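Local coordinates for ferredoxin component of dioxygenase (Sphingobium yanoikuyae, PDB 2I7F), which carries a Rieske-type [2Fe-2S] cluster and probably passes electrons to the terminal oxygenase of the biphenyl 2,3-dioxygenase system, at residues 29-34 and 97-102; 37-42 and 71-76; 6-11 and 17-22. All coordinates share one frame; numbering follows the deposited sequence.

Interaction 1: residues 29-34 and 97-102; sequences LAVYNV and GWVCID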
ATOM      1  N   LEU A  29      -1.374   4.228  -5.768  1.00 17.16           N
ATOM      2  CA  LEU A  29      -0.499   3.367  -4.956  1.00 16.79           C
ATOM      3  C   LEU A  29      -0.536   3.781  -3.500  1.00 17.12           C
ATOM      4  O   LEU A  29      -0.802   4.920  -3.204  1.00 16.73           O
ATOM      5  CB  LEU A  29       0.937   3.437  -5.444  1.00 17.68           C
ATOM      6  CG  LEU A  29       1.242   2.971  -6.890  1.00 14.95           C
ATOM      7  CD1 LEU A  29       2.676   3.371  -7.215  1.00 15.79           C
ATOM      8  CD2 LEU A  29       1.014   1.490  -7.072  1.00 13.47           C
ATOM      9  N   ALA A  30      -0.323   2.813  -2.613  1.00 16.99           N
ATOM     10  CA  ALA A  30      -0.324   3.005  -1.188  1.00 16.10           C
ATOM     11  C   ALA A  30       1.033   2.553  -0.724  1.00 16.74           C
ATOM     12  O   ALA A  30       1.466   1.481  -1.053  1.00 15.52           O
ATOM     13  CB  ALA A  30      -1.391   2.205  -0.533  1.00 16.60           C
ATOM     14  N   VAL A  31       1.687   3.381   0.081  1.00 17.18           N
ATOM     15  CA  VAL A  31       2.979   3.046   0.670  1.00 16.86           C
ATOM     16  C   VAL A  31       2.864   2.949   2.203  1.00 18.15           C
ATOM     17  O   VAL A  31       2.312   3.837   2.857  1.00 17.90           O
ATOM     18  CB  VAL A  31       4.038   4.096   0.276  1.00 18.18           C
ATOM     19  CG1 VAL A  31       5.442   3.661   0.738  1.00 14.56           C
ATOM     20  CG2 VAL A  31       4.004   4.327  -1.214  1.00 16.47           C
ATOM     21  N   TYR A  32       3.395   1.848   2.759  1.00 17.67           N
ATOM     22  CA  TYR A  32       3.299   1.532   4.161  1.00 17.20           C
ATOM     23  C   TYR A  32       4.653   1.271   4.791  1.00 17.71           C
ATOM     24  O   TYR A  32       5.572   0.779   4.140  1.00 16.27           O
ATOM     25  CB  TYR A  32       2.470   0.286   4.402  1.00 16.48           C
ATOM     26  CG  TYR A  32       1.219   0.141   3.609  1.00 15.45           C
ATOM     27  CD1 TYR A  32       1.276  -0.272   2.282  1.00 14.38           C
ATOM     28  CD2 TYR A  32      -0.034   0.322   4.180  1.00 15.49           C
ATOM     29  CE1 TYR A  32       0.169  -0.473   1.559  1.00 17.01           C
ATOM     30  CE2 TYR A  32      -1.205   0.110   3.407  1.00 14.45           C
ATOM     31  CZ  TYR A  32      -1.087  -0.296   2.113  1.00 15.78           C
ATOM     32  OH  TYR A  32      -2.203  -0.514   1.293  1.00 18.02           O
ATOM     33  N   ASN A  33       4.717   1.548   6.092  1.00 17.32           N
ATOM     34  CA  ASN A  33       5.820   1.184   6.942  1.00 18.15           C
ATOM     35  C   ASN A  33       5.225   0.262   8.015  1.00 18.94           C
ATOM     36  O   ASN A  33       4.369   0.693   8.797  1.00 19.58           O
ATOM     37  CB  ASN A  33       6.440   2.454   7.531  1.00 18.58           C
ATOM     38  CG  ASN A  33       7.410   2.211   8.708  1.00 19.20           C
ATOM     39  OD1 ASN A  33       7.603   1.100   9.185  1.00 20.98           O
ATOM     40  ND2 ASN A  33       7.992   3.295   9.190  1.00 17.39           N
ATOM     41  N   VAL A  34       5.633  -1.006   7.983  1.00 18.97           N
ATOM     42  CA  VAL A  34       5.286  -2.008   8.970  1.00 19.53           C
ATOM     43  C   VAL A  34       6.549  -2.297   9.803  1.00 20.63           C
ATOM     44  O   VAL A  34       7.517  -2.895   9.330  1.00 20.38           O
ATOM     45  CB  VAL A  34       4.731  -3.319   8.285  1.00 20.47           C
ATOM     46  CG1 VAL A  34       4.533  -4.443   9.329  1.00 19.73           C
ATOM     47  CG2 VAL A  34       3.420  -3.030   7.513  1.00 16.77           C
ATOM     48  N   GLY A  97      17.401   7.086  -0.523  1.00 14.56           N
ATOM     49  CA  GLY A  97      16.330   7.612   0.330  1.00 14.87           C
ATOM     50  C   GLY A  97      14.942   7.610  -0.232  1.00 15.12           C
ATOM     51  O   GLY A  97      14.032   8.059   0.451  1.00 15.81           O
ATOM     52  N   TRP A  98      14.760   7.168  -1.474  1.00 15.94           N
ATOM     53  CA  TRP A  98      13.420   7.028  -2.074  1.00 15.67           C
ATOM     54  C   TRP A  98      12.849   5.608  -2.063  1.00 15.09           C
ATOM     55  O   TRP A  98      13.537   4.643  -2.366  1.00 15.14           O
ATOM     56  CB  TRP A  98      13.404   7.570  -3.528  1.00 17.34           C
ATOM     57  CG  TRP A  98      13.548   9.030  -3.567  1.00 18.90           C
ATOM     58  CD1 TRP A  98      14.721   9.731  -3.472  1.00 19.18           C
ATOM     59  CD2 TRP A  98      12.496  10.015  -3.668  1.00 18.43           C
ATOM     60  NE1 TRP A  98      14.459  11.081  -3.502  1.00 20.58           N
ATOM     61  CE2 TRP A  98      13.110  11.285  -3.621  1.00 20.92           C
ATOM     62  CE3 TRP A  98      11.110   9.943  -3.836  1.00 19.58           C
ATOM     63  CZ2 TRP A  98      12.378  12.481  -3.732  1.00 20.92           C
ATOM     64  CZ3 TRP A  98      10.391  11.120  -3.920  1.00 20.21           C
ATOM     65  CH2 TRP A  98      11.019  12.369  -3.851  1.00 19.78           C
ATOM     66  N   VAL A  99      11.567   5.506  -1.748  1.00 16.44           N
ATOM     67  CA  VAL A  99      10.775   4.302  -1.988  1.00 15.58           C
ATOM     68  C   VAL A  99      10.536   4.150  -3.486  1.00 16.85           C
ATOM     69  O   VAL A  99       9.911   5.017  -4.108  1.00 17.13           O
ATOM     70  CB  VAL A  99       9.398   4.310  -1.271  1.00 15.70           C
ATOM     71  CG1 VAL A  99       8.681   3.031  -1.563  1.00 12.78           C
ATOM     72  CG2 VAL A  99       9.577   4.444   0.246  1.00 11.27           C
ATOM     73  N   CYS A 100      11.070   3.064  -4.070  1.00 17.77           N
ATOM     74  CA  CYS A 100      10.877   2.783  -5.476  1.00 17.34           C
ATOM     75  C   CYS A 100      10.267   1.424  -5.734  1.00 17.73           C
ATOM     76  O   CYS A 100      10.415   0.494  -4.943  1.00 16.46           O
ATOM     77  CB  CYS A 100      12.204   2.863  -6.261  1.00 17.30           C
ATOM     78  SG  CYS A 100      13.154   4.345  -6.128  1.00 16.04           S
ATOM     79  N   ILE A 101       9.621   1.334  -6.898  1.00 19.21           N
ATOM     80  CA  ILE A 101       9.137   0.091  -7.492  1.00 19.96           C
ATOM     81  C   ILE A 101       9.619   0.052  -8.956  1.00 21.47           C
ATOM     82  O   ILE A 101      10.060   1.049  -9.497  1.00 21.24           O
ATOM     83  CB  ILE A 101       7.594  -0.086  -7.389  1.00 19.61           C
ATOM     84  CG1 ILE A 101       6.818   1.016  -8.148  1.00 19.69           C
ATOM     85  CG2 ILE A 101       7.183  -0.208  -5.900  1.00 16.73           C
ATOM     86  CD1 ILE A 101       5.349   0.649  -8.506  1.00 18.71           C
ATOM     87  N   ASP A 102       9.554  -1.111  -9.566  1.00 22.75           N
ATOM     88  CA  ASP A 102       9.986  -1.270 -10.935  1.00 25.01           C
ATOM     89  C   ASP A 102       8.913  -0.685 -11.810  1.00 25.70           C
ATOM     90  O   ASP A 102       7.740  -0.765 -11.476  1.00 25.31           O
ATOM     91  CB  ASP A 102      10.189  -2.755 -11.285  1.00 25.79           C
ATOM     92  CG  ASP A 102      11.354  -3.412 -10.507  1.00 30.25           C
ATOM     93  OD1 ASP A 102      12.227  -2.716  -9.949  1.00 32.28           O
ATOM     94  OD2 ASP A 102      11.398  -4.671 -10.460  1.00 36.99           O
TER
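Two pairs of branched aliphatic side chains meet across the interior here, Leu29 with Ile101 and Val31 with Val99, each pair tip to tip. In the first, Leu29 CD1 comes within 4.0 Å of Ile101 CD1, methyl end against methyl end. Ile101 reaches that point by setting CG1 between its backbone N and carbonyl carbon (chi1 62°), with the chain then extending to CD1. The second pair uses one branch from each valine: Val31 CG1 lies 4.0 Å from Val99 CG1. Both of these methyls stand opposite their own backbone N (chi1 -173° in Val31). The backbones stay well apart, with CA to CA distances of 8.3 Å for Val31 and Val99 and 10.5 Å for Leu29 and Ile101, and no hydrogen bond links the two segments. All four residues are buried, so this is hydrophobic packing through side-chain ends. In the six-stranded antiparallel sheet, 29-34 and 98-102 are separated by strands 37-42 and 89-95, consistent with a sheet curled so that they face each other, as in the barrel-like Rieske fold. Tyr90 touches both Leu29 and Ile101, Val38 touches both valines, and Leu7 of strand 4-9 lies against Leu29 and Ile101.

Interaction 2: residues 37-42 and 71-76; sequences EVFVTD and FDIATG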
ATOM      1  N   GLU A  37       9.864  -1.414   8.085  1.00 22.80           N
ATOM      2  CA  GLU A  37      10.100  -1.892   6.692  1.00 21.30           C
ATOM      3  C   GLU A  37       8.948  -1.409   5.803  1.00 20.67           C
ATOM      4  O   GLU A  37       7.821  -1.341   6.255  1.00 20.05           O
ATOM      5  CB  GLU A  37      10.142  -3.414   6.619  1.00 22.11           C
ATOM      6  CG  GLU A  37      11.495  -4.077   6.709  1.00 21.58           C
ATOM      7  CD  GLU A  37      11.997  -4.150   8.069  1.00 23.26           C
ATOM      8  OE1 GLU A  37      11.276  -4.685   8.927  1.00 27.60           O
ATOM      9  OE2 GLU A  37      13.128  -3.704   8.283  1.00 20.98           O
ATOM     10  N   VAL A  38       9.240  -1.154   4.525  1.00 20.37           N
ATOM     11  CA  VAL A  38       8.321  -0.545   3.564  1.00 19.54           C
ATOM     12  C   VAL A  38       7.695  -1.571   2.574  1.00 18.73           C
ATOM     13  O   VAL A  38       8.341  -2.485   2.110  1.00 19.02           O
ATOM     14  CB  VAL A  38       9.070   0.614   2.796  1.00 19.45           C
ATOM     15  CG1 VAL A  38       8.244   1.209   1.688  1.00 19.59           C
ATOM     16  CG2 VAL A  38       9.520   1.709   3.766  1.00 18.62           C
ATOM     17  N   PHE A  39       6.398  -1.408   2.318  1.00 18.08           N
ATOM     18  CA  PHE A  39       5.615  -2.231   1.416  1.00 18.36           C
ATOM     19  C   PHE A  39       4.803  -1.279   0.567  1.00 18.23           C
ATOM     20  O   PHE A  39       4.524  -0.145   0.992  1.00 19.69           O
ATOM     21  CB  PHE A  39       4.727  -3.219   2.219  1.00 17.65           C
ATOM     22  CG  PHE A  39       5.527  -4.145   3.109  1.00 17.04           C
ATOM     23  CD1 PHE A  39       5.914  -3.753   4.398  1.00 15.13           C
ATOM     24  CD2 PHE A  39       6.018  -5.363   2.610  1.00 17.75           C
ATOM     25  CE1 PHE A  39       6.691  -4.571   5.175  1.00 16.08           C
ATOM     26  CE2 PHE A  39       6.803  -6.182   3.382  1.00 17.59           C
ATOM     27  CZ  PHE A  39       7.144  -5.797   4.679  1.00 15.74           C
ATOM     28  N   VAL A  40       4.473  -1.720  -0.646  1.00 19.10           N
ATOM     29  CA  VAL A  40       3.709  -0.943  -1.620  1.00 18.25           C
ATOM     30  C   VAL A  40       2.608  -1.860  -2.210  1.00 17.84           C
ATOM     31  O   VAL A  40       2.897  -2.991  -2.655  1.00 17.30           O
ATOM     32  CB  VAL A  40       4.614  -0.331  -2.750  1.00 17.94           C
ATOM     33  CG1 VAL A  40       3.775   0.424  -3.848  1.00 14.52           C
ATOM     34  CG2 VAL A  40       5.668   0.621  -2.127  1.00 19.17           C
ATOM     35  N   THR A  41       1.373  -1.360  -2.155  1.00 17.34           N
ATOM     36  CA  THR A  41       0.196  -2.000  -2.744  1.00 17.61           C
ATOM     37  C   THR A  41      -0.555  -1.002  -3.630  1.00 17.89           C
ATOM     38  O   THR A  41      -0.371   0.190  -3.495  1.00 18.22           O
ATOM     39  CB  THR A  41      -0.798  -2.580  -1.665  1.00 17.95           C
ATOM     40  OG1 THR A  41      -1.616  -1.540  -1.079  1.00 16.95           O
ATOM     41  CG2 THR A  41      -0.075  -3.358  -0.574  1.00 16.01           C
ATOM     42  N   ASP A  42      -1.398  -1.480  -4.541  1.00 17.99           N
ATOM     43  CA  ASP A  42      -2.468  -0.631  -5.056  1.00 17.82           C
ATOM     44  C   ASP A  42      -3.274   0.022  -3.910  1.00 17.71           C
ATOM     45  O   ASP A  42      -3.430  -0.538  -2.840  1.00 19.17           O
ATOM     46  CB  ASP A  42      -3.403  -1.407  -5.974  1.00 18.09           C
ATOM     47  CG  ASP A  42      -2.817  -1.624  -7.360  1.00 18.73           C
ATOM     48  OD1 ASP A  42      -1.729  -1.081  -7.647  1.00 19.92           O
ATOM     49  OD2 ASP A  42      -3.442  -2.351  -8.159  1.00 19.16           O
ATOM     50  N   PHE A  71      -6.870  -6.251   4.127  1.00 16.79           N
ATOM     51  CA  PHE A  71      -5.801  -6.945   3.432  1.00 16.23           C
ATOM     52  C   PHE A  71      -4.547  -7.061   4.262  1.00 16.43           C
ATOM     53  O   PHE A  71      -4.277  -6.256   5.162  1.00 16.04           O
ATOM     54  CB  PHE A  71      -5.378  -6.213   2.141  1.00 17.16           C
ATOM     55  CG  PHE A  71      -6.485  -6.005   1.178  1.00 16.37           C
ATOM     56  CD1 PHE A  71      -6.763  -6.951   0.192  1.00 16.12           C
ATOM     57  CD2 PHE A  71      -7.274  -4.856   1.269  1.00 17.07           C
ATOM     58  CE1 PHE A  71      -7.817  -6.776  -0.663  1.00 16.57           C
ATOM     59  CE2 PHE A  71      -8.310  -4.668   0.394  1.00 18.39           C
ATOM     60  CZ  PHE A  71      -8.574  -5.615  -0.576  1.00 17.06           C
ATOM     61  N   ASP A  72      -3.749  -8.062   3.920  1.00 16.81           N
ATOM     62  CA  ASP A  72      -2.392  -8.194   4.459  1.00 17.29           C
ATOM     63  C   ASP A  72      -1.452  -7.324   3.606  1.00 17.47           C
ATOM     64  O   ASP A  72      -1.247  -7.588   2.417  1.00 17.92           O
ATOM     65  CB  ASP A  72      -1.964  -9.676   4.452  1.00 16.27           C
ATOM     66  CG  ASP A  72      -0.673  -9.903   5.168  1.00 17.34           C
ATOM     67  OD1 ASP A  72       0.258  -9.109   4.951  1.00 18.87           O
ATOM     68  OD2 ASP A  72      -0.568 -10.891   5.930  1.00 16.96           O
ATOM     69  N   ILE A  73      -0.888  -6.282   4.218  1.00 17.64           N
ATOM     70  CA  ILE A  73      -0.025  -5.325   3.505  1.00 18.39           C
ATOM     71  C   ILE A  73       1.155  -6.001   2.804  1.00 18.49           C
ATOM     72  O   ILE A  73       1.488  -5.669   1.657  1.00 20.27           O
ATOM     73  CB  ILE A  73       0.563  -4.248   4.456  1.00 18.69           C
ATOM     74  CG1 ILE A  73      -0.554  -3.303   4.950  1.00 18.14           C
ATOM     75  CG2 ILE A  73       1.730  -3.468   3.715  1.00 17.04           C
ATOM     76  CD1 ILE A  73      -0.368  -2.707   6.349  1.00 20.09           C
ATOM     77  N   ALA A  74       1.756  -6.946   3.503  1.00 18.62           N
ATOM     78  CA  ALA A  74       3.006  -7.610   3.106  1.00 18.35           C
ATOM     79  C   ALA A  74       2.782  -8.680   2.048  1.00 18.96           C
ATOM     80  O   ALA A  74       3.650  -8.871   1.186  1.00 21.04           O
ATOM     81  CB  ALA A  74       3.702  -8.224   4.317  1.00 19.33           C
ATOM     82  N   THR A  75       1.600  -9.301   2.032  1.00 16.95           N
ATOM     83  CA  THR A  75       1.338 -10.422   1.149  1.00 15.80           C
ATOM     84  C   THR A  75       0.327 -10.128   0.033  1.00 16.17           C
ATOM     85  O   THR A  75       0.340 -10.817  -0.977  1.00 15.58           O
ATOM     86  CB  THR A  75       0.876 -11.684   1.898  1.00 15.11           C
ATOM     87  OG1 THR A  75      -0.476 -11.532   2.350  1.00 13.40           O
ATOM     88  CG2 THR A  75       1.849 -12.084   3.078  1.00 11.73           C
ATOM     89  N   GLY A  76      -0.533  -9.119   0.235  1.00 15.34           N
ATOM     90  CA  GLY A  76      -1.623  -8.826  -0.692  1.00 16.44           C
ATOM     91  C   GLY A  76      -2.907  -9.563  -0.369  1.00 16.14           C
ATOM     92  O   GLY A  76      -3.961  -9.205  -0.872  1.00 17.50           O
TER
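Strand 37-42 and the turn that follows strand 70-72 come closest at Phe39 and Ala74, whose CA atoms are 6.2 Å apart, and no hydrogen bond runs between the two segments. Phe39 does most of the touching. Its CB lies 3.4 Å from Ile73 CG2, a tight approach in which the two side chains cross at about a right angle. Ile73 offers this methyl because CG2 stands opposite its backbone N, while the CG1 arm leads elsewhere. Farther out, the Phe39 ring takes Ala74 CB over one face: the methyl is 4.2 Å from the ring centroid and 26° off the ring normal, a CH-pi contact. Two residues on, Thr41 sets its methyl CG2 3.6 Å from the carbonyl oxygen of Ile73. The hydroxyl of Thr41 serves other partners: OG1 donates to Asp42 O at 2.7 Å, from above the carbonyl plane, and is also hydrogen-bonded to Tyr32 OH of the neighbouring strand.

The turn is shaped from within. Asp72 OD1 accepts from Thr75 N at 3.2 Å, from above the carboxylate plane, which makes an Asx motif; Ala74 N adds a weak bond to the same oxygen. Gly76 N closes the turn on Asp72 O at 2.8 Å, and at the backbone angles of Gly76 (phi 90°) a CB would be jammed against the preceding carbonyl oxygen. Asp72 OD2 is left for a salt bridge with Lys79.

Chemically, the two surfaces divide their labour: polar groups fold the turn and hold Thr41 in place, while apolar side chains make most of the join, with one methyl on the Ile73 carbonyl oxygen. This is consistent with the turn packing the cluster-binding part of the Rieske domain, which holds strand 70-72, against the larger sheet.

Interaction 3: residues 6-11 and 17-22; sequences RLCQVA and EPVAVY. With SO4 (sulfate ion), chain C.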
ATOM      1  N   ARG A   6      10.478   6.356  -8.694  1.00 19.12           N
ATOM      2  CA  ARG A   6      10.419   6.894  -7.330  1.00 19.89           C
ATOM      3  C   ARG A   6       8.975   7.213  -6.899  1.00 19.58           C
ATOM      4  O   ARG A   6       8.251   7.891  -7.623  1.00 20.53           O
ATOM      5  CB  ARG A   6      11.280   8.147  -7.218  1.00 19.78           C
ATOM      6  CG  ARG A   6      12.730   7.829  -7.342  1.00 21.47           C
ATOM      7  CD  ARG A   6      13.624   9.035  -7.299  1.00 22.28           C
ATOM      8  NE  ARG A   6      13.338   9.873  -8.429  1.00 25.00           N
ATOM      9  CZ  ARG A   6      14.003  10.972  -8.746  1.00 27.63           C
ATOM     10  NH1 ARG A   6      15.015  11.393  -7.999  1.00 27.81           N
ATOM     11  NH2 ARG A   6      13.657  11.629  -9.842  1.00 27.38           N
ATOM     12  N   LEU A   7       8.572   6.745  -5.719  1.00 18.79           N
ATOM     13  CA  LEU A   7       7.220   6.999  -5.194  1.00 19.38           C
ATOM     14  C   LEU A   7       7.177   8.142  -4.183  1.00 19.00           C
ATOM     15  O   LEU A   7       6.358   9.050  -4.310  1.00 19.79           O
ATOM     16  CB  LEU A   7       6.572   5.713  -4.617  1.00 18.60           C
ATOM     17  CG  LEU A   7       6.573   4.534  -5.582  1.00 16.59           C
ATOM     18  CD1 LEU A   7       5.908   3.268  -4.954  1.00 13.62           C
ATOM     19  CD2 LEU A   7       5.908   4.919  -6.915  1.00 13.91           C
ATOM     20  N   CYS A   8       8.107   8.131  -3.230  1.00 20.23           N
ATOM     21  CA  CYS A   8       8.102   9.067  -2.121  1.00 19.88           C
ATOM     22  C   CYS A   8       9.339   8.797  -1.318  1.00 19.76           C
ATOM     23  O   CYS A   8       9.952   7.743  -1.460  1.00 19.64           O
ATOM     24  CB  CYS A   8       6.830   8.915  -1.247  1.00 21.22           C
ATOM     25  SG  CYS A   8       6.612   7.370  -0.291  1.00 21.34           S
ATOM     26  N   GLN A   9       9.723   9.745  -0.470  1.00 19.09           N
ATOM     27  CA  GLN A   9      10.879   9.552   0.381  1.00 19.84           C
ATOM     28  C   GLN A   9      10.525   8.564   1.494  1.00 19.04           C
ATOM     29  O   GLN A   9       9.423   8.578   2.016  1.00 16.87           O
ATOM     30  CB  GLN A   9      11.314  10.875   0.976  1.00 20.13           C
ATOM     31  CG  GLN A   9      11.956  11.776  -0.035  1.00 21.96           C
ATOM     32  CD  GLN A   9      12.050  13.165   0.505  1.00 24.14           C
ATOM     33  OE1 GLN A   9      13.090  13.558   1.035  1.00 33.27           O
ATOM     34  NE2 GLN A   9      10.952  13.897   0.459  1.00 30.78           N
ATOM     35  N   VAL A  10      11.468   7.692   1.817  1.00 18.32           N
ATOM     36  CA  VAL A  10      11.320   6.740   2.927  1.00 18.05           C
ATOM     37  C   VAL A  10      10.941   7.481   4.236  1.00 18.16           C
ATOM     38  O   VAL A  10      10.089   7.038   5.014  1.00 16.99           O
ATOM     39  CB  VAL A  10      12.653   5.943   3.170  1.00 17.04           C
ATOM     40  CG1 VAL A  10      12.527   4.988   4.381  1.00 20.74           C
ATOM     41  CG2 VAL A  10      13.062   5.106   1.975  1.00 15.62           C
ATOM     42  N   ALA A  11      11.627   8.595   4.486  1.00 17.56           N
ATOM     43  CA  ALA A  11      11.338   9.451   5.677  1.00 17.61           C
ATOM     44  C   ALA A  11       9.863   9.882   5.830  1.00 17.42           C
ATOM     45  O   ALA A  11       9.442  10.205   6.929  1.00 16.07           O
ATOM     46  CB  ALA A  11      12.193  10.679   5.640  1.00 16.96           C
ATOM     47  N   GLU A  17       0.791   5.140   9.467  1.00 23.84           N
ATOM     48  CA  GLU A  17       0.270   6.254   8.661  1.00 23.04           C
ATOM     49  C   GLU A  17       0.679   6.096   7.183  1.00 21.57           C
ATOM     50  O   GLU A  17       1.627   6.717   6.723  1.00 21.60           O
ATOM     51  CB  GLU A  17       0.737   7.600   9.236  1.00 23.55           C
ATOM     52  CG  GLU A  17       0.546   7.701  10.783  1.00 25.91           C
ATOM     53  CD  GLU A  17       1.119   8.950  11.404  1.00 27.73           C
ATOM     54  OE1 GLU A  17       1.561   9.839  10.611  1.00 32.53           O
ATOM     55  OE2 GLU A  17       1.115   9.050  12.687  1.00 30.25           O
ATOM     56  N   PRO A  18      -0.023   5.216   6.444  1.00 20.31           N
ATOM     57  CA  PRO A  18       0.336   5.034   5.042  1.00 19.55           C
ATOM     58  C   PRO A  18       0.136   6.266   4.167  1.00 19.37           C
ATOM     59  O   PRO A  18      -0.685   7.159   4.488  1.00 18.77           O
ATOM     60  CB  PRO A  18      -0.553   3.878   4.561  1.00 19.58           C
ATOM     61  CG  PRO A  18      -1.542   3.638   5.575  1.00 20.80           C
ATOM     62  CD  PRO A  18      -1.156   4.370   6.855  1.00 19.64           C
ATOM     63  N   VAL A  19       0.881   6.270   3.059  1.00 18.00           N
ATOM     64  CA  VAL A  19       1.066   7.423   2.212  1.00 17.48           C
ATOM     65  C   VAL A  19       0.519   7.076   0.840  1.00 17.80           C
ATOM     66  O   VAL A  19       0.898   6.052   0.263  1.00 16.45           O
ATOM     67  CB  VAL A  19       2.578   7.766   2.132  1.00 17.80           C
ATOM     68  CG1 VAL A  19       2.857   8.856   1.096  1.00 15.12           C
ATOM     69  CG2 VAL A  19       3.035   8.215   3.503  1.00 16.91           C
ATOM     70  N   ALA A  20      -0.407   7.909   0.364  1.00 17.25           N
ATOM     71  CA  ALA A  20      -0.951   7.808  -0.977  1.00 16.31           C
ATOM     72  C   ALA A  20      -0.014   8.440  -1.962  1.00 15.56           C
ATOM     73  O   ALA A  20       0.362   9.583  -1.820  1.00 16.68           O
ATOM     74  CB  ALA A  20      -2.337   8.524  -1.057  1.00 14.71           C
ATOM     75  N   VAL A  21       0.350   7.697  -2.986  1.00 16.34           N
ATOM     76  CA  VAL A  21       1.242   8.186  -4.013  1.00 17.00           C
ATOM     77  C   VAL A  21       0.542   8.012  -5.321  1.00 16.65           C
ATOM     78  O   VAL A  21       0.043   6.951  -5.570  1.00 17.12           O
ATOM     79  CB  VAL A  21       2.521   7.391  -4.026  1.00 17.28           C
ATOM     80  CG1 VAL A  21       3.332   7.734  -5.273  1.00 17.11           C
ATOM     81  CG2 VAL A  21       3.312   7.664  -2.694  1.00 17.02           C
ATOM     82  N   TYR A  22       0.484   9.051  -6.146  1.00 16.73           N
ATOM     83  CA  TYR A  22      -0.151   8.967  -7.444  1.00 17.35           C
ATOM     84  C   TYR A  22       0.896   9.218  -8.485  1.00 18.86           C
ATOM     85  O   TYR A  22       1.206  10.350  -8.782  1.00 18.33           O
ATOM     86  CB  TYR A  22      -1.243  10.026  -7.601  1.00 16.98           C
ATOM     87  CG  TYR A  22      -2.452   9.759  -6.737  1.00 15.75           C
ATOM     88  CD1 TYR A  22      -2.443  10.041  -5.367  1.00 15.87           C
ATOM     89  CD2 TYR A  22      -3.617   9.237  -7.293  1.00 15.90           C
ATOM     90  CE1 TYR A  22      -3.593   9.764  -4.566  1.00 15.24           C
ATOM     91  CE2 TYR A  22      -4.753   8.973  -6.519  1.00 15.40           C
ATOM     92  CZ  TYR A  22      -4.743   9.236  -5.168  1.00 15.42           C
ATOM     93  OH  TYR A  22      -5.903   8.986  -4.468  1.00 15.35           O
TER
HETATM   94  S   SO4 C 500       7.736  12.899  -0.804  1.00 52.92           S
HETATM   95  O1  SO4 C 500       7.463  12.417  -2.164  1.00 53.25           O
HETATM   96  O2  SO4 C 500       8.161  11.847   0.115  1.00 49.98           O
HETATM   97  O3  SO4 C 500       8.787  13.929  -0.868  1.00 54.14           O
HETATM   98  O4  SO4 C 500       6.498  13.488  -0.262  1.00 54.51           O
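Apolar packing centres on Val21, which lies against Leu7 and Cys8, one methyl to each. Its CG1, standing opposite the backbone N (chi1 169°), lies 3.9 Å from Leu7 CB, and the two side chains cross at about a right angle. Its other methyl, CG2, packs at 4.0 Å on Cys8 CB. Cys8 places its sulfur between its own backbone N and carbonyl carbon, from where SG also reaches Val19 CG1 at 4.3 Å. A second kind of contact sets methyl against backbone: Val21 CG1 sits 3.4 Å from the carbonyl oxygen of Leu7, with CG2 not much farther away. Cutting Val21 back to an alanine here removes both methyls and is likely to leave Leu7 CB and Cys8 CB facing a gap.

Of the two segments, only 6-11 makes hydrogen bonds to the sulfate ion, which is probably from the crystallisation liquor. Gln9 N donates to sulfate O2 at 2.7 Å in a nearly straight bond (162°). The extended Gln9 side chain brings NE2 to sulfate O3, where the modelled separation is so short that its exact value is doubtful. Ser12 OG binds the same ion, which also borders Cys8.

Strands 4-9 and 19-21 are the outermost of the six-stranded sheet; their segments 6-9 and 19-21 approach to 7.6 Å between axes, at 148° to each other. No hydrogen bond links the two segments, so these edges meet through side chains, with Val21 also on the Leu7 carbonyl oxygen, consistent with the sheet curling into the barrel-like Rieske fold.

How the interactions relate
All three interactions draw on the same six-stranded antiparallel sheet. Interactions 1 and 3 are closest, with centres about 6 Å apart: Val99 pairs its backbone with strand 4-9, its O 2.7 Å from Leu7 N, and the apolar side chains of the two form one continuous core. Interaction 2 lies about 9 Å, centre to centre, from interaction 1 and is tied to it by Ala30 N, 2.8 Å from Thr41 O, and by Tyr32 packing on Ile73; it meets interaction 3 where Val40 CG1 is 3.7 Å from Leu7 CD1. The Thr41 side chain is about 12 Å from the [2Fe-2S] cluster and about 9 Å from the side chain of its ligand Cys45. Interactions 1 and 3 lie away from that site.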